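Local coordinates for small S protein (Podospora anserina, PDB 2WVO) that brings about heterokaryon incompatibility, setting off a lethal reaction when it meets the prion form of its partner HET-s after cell fusion, at residues A11-A15 with F67-A71. Residues are numbered along the deposited sequence; the frame is centred on the assembly and turned at random.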
loop_
_atom_site.group_PDB
_atom_site.type_symbol
_atom_site.label_atom_id
_atom_site.label_comp_id
_atom_site.label_asym_id
_atom_site.label_seq_id
_atom_site.Cartn_x
_atom_site.Cartn_y
_atom_site.Cartn_z
ATOM N N ALA A 11 -14.392 -10.390 -13.083
ATOM C CA ALA A 11 -15.187 -11.438 -12.406
ATOM C C ALA A 11 -14.427 -12.766 -12.267
ATOM O O ALA A 11 -15.017 -13.854 -12.335
ATOM C CB ALA A 11 -16.539 -11.646 -13.141
ATOM N N LEU A 12 -13.113 -12.673 -12.074
ATOM C CA LEU A 12 -12.262 -13.850 -11.894
ATOM C C LEU A 12 -12.448 -14.540 -10.531
ATOM O O LEU A 12 -12.888 -13.916 -9.562
ATOM C CB LEU A 12 -10.793 -13.475 -12.110
ATOM C CG LEU A 12 -10.453 -12.894 -13.481
ATOM C CD1 LEU A 12 -8.973 -12.543 -13.576
ATOM C CD2 LEU A 12 -10.883 -13.853 -14.619
ATOM N N GLY A 13 -12.134 -15.834 -10.479
ATOM C CA GLY A 13 -12.012 -16.539 -9.202
ATOM C C GLY A 13 -10.590 -16.370 -8.685
ATOM O O GLY A 13 -9.785 -15.701 -9.324
ATOM N N VAL A 14 -10.281 -16.967 -7.533
ATOM C CA VAL A 14 -8.912 -16.951 -6.973
ATOM C C VAL A 14 -7.850 -17.340 -8.008
ATOM O O VAL A 14 -6.842 -16.643 -8.152
ATOM C CB VAL A 14 -8.766 -17.864 -5.715
ATOM C CG1 VAL A 14 -7.350 -17.785 -5.140
ATOM C CG2 VAL A 14 -9.794 -17.507 -4.636
ATOM N N ALA A 15 -8.082 -18.437 -8.738
ATOM C CA ALA A 15 -7.099 -18.947 -9.706
ATOM C C ALA A 15 -6.720 -17.926 -10.774
ATOM O O ALA A 15 -5.539 -17.729 -11.031
ATOM C CB ALA A 15 -7.592 -20.272 -10.365
ATOM N N PHE A 67 -11.385 -22.547 -6.275
ATOM C CA PHE A 67 -10.583 -21.429 -6.773
ATOM C C PHE A 67 -11.049 -20.917 -8.135
ATOM O O PHE A 67 -10.434 -20.032 -8.706
ATOM C CB PHE A 67 -9.114 -21.843 -6.863
ATOM C CG PHE A 67 -8.487 -22.177 -5.541
ATOM C CD1 PHE A 67 -7.781 -23.360 -5.382
ATOM C CD2 PHE A 67 -8.574 -21.293 -4.457
ATOM C CE1 PHE A 67 -7.171 -23.673 -4.153
ATOM C CE2 PHE A 67 -7.972 -21.590 -3.231
ATOM C CZ PHE A 67 -7.265 -22.787 -3.081
ATOM N N HIS A 68 -12.129 -21.480 -8.660
ATOM C CA HIS A 68 -12.571 -21.143 -10.001
ATOM C C HIS A 68 -13.922 -20.436 -10.074
ATOM O O HIS A 68 -14.457 -20.236 -11.159
ATOM C CB HIS A 68 -12.475 -22.364 -10.914
ATOM C CG HIS A 68 -11.066 -22.779 -11.180
ATOM N ND1 HIS A 68 -10.299 -23.449 -10.248
ATOM C CD2 HIS A 68 -10.260 -22.557 -12.243
ATOM C CE1 HIS A 68 -9.090 -23.649 -10.739
ATOM N NE2 HIS A 68 -9.040 -23.120 -11.949
ATOM N N SER A 69 -14.449 -20.042 -8.918
ATOM C CA SER A 69 -15.698 -19.295 -8.851
ATOM C C SER A 69 -15.498 -17.841 -8.415
ATOM O O SER A 69 -14.665 -17.552 -7.544
ATOM C CB SER A 69 -16.672 -19.972 -7.891
ATOM O OG SER A 69 -16.149 -19.974 -6.581
ATOM N N SER A 70 -16.290 -16.952 -9.025
ATOM C CA SER A 70 -16.333 -15.511 -8.709
ATOM C C SER A 70 -16.728 -15.227 -7.269
ATOM O O SER A 70 -16.330 -14.219 -6.692
ATOM C CB SER A 70 -17.359 -14.816 -9.609
ATOM O OG SER A 70 -16.993 -14.925 -10.965
ATOM N N ALA A 71 -17.547 -16.105 -6.706
ATOM C CA ALA A 71 -18.036 -15.936 -5.349
ATOM C C ALA A 71 -17.845 -17.216 -4.533
ATOM O O ALA A 71 -18.773 -18.019 -4.422
ATOM C CB ALA A 71 -19.515 -15.502 -5.366
HETATM O O HOH W 1 -12.381 -18.596 -6.319
#
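Ala15 N gives its hydrogen to Phe67 O at 2.8 Å in a nearly straight bond (168°) that lies in the carbonyl plane. One residue earlier, Val14 N meets the loop through a water instead: the water accepts from Val14 N at 2.9 Å and donates to Ser69 O. Two amides of the first turn of helix 14-23 thus find acceptors, directly or by relay, in the loop 67-71, which runs antiparallel to 11-15. Gly13, the N-cap residue, has no side chain that could accept from these amides; its CA lies 3.3 Å from Ser69 O in a CA-H...O contact. Beyond it, Ser70 OG donates to Ala11 O at 2.6 Å, approaching from above the carbonyl plane.

Side chains pack against the helix start. Ala15 CB sits over one face of the His68 imidazole, 3.8 Å from the ring centroid, a CH-pi contact. With chi1 at -68°, CG of His68 lies opposite its carbonyl carbon, and the ring turns back toward the helix; a hydrogen bond from ND1 to Asp64 O holds it there. Val14 CB makes an apolar contact with Phe67 CD2 at 3.7 Å, and both side chains also touch Val77 of helix 75-104 and Ile61. The loop between helices 38-59 and 75-104 thus supplies acceptors for the first amides of helix 14-23 in this HeLo domain, and the carbonyls of Phe67 and Ser69 probably gain from the positive end of the helix dipole.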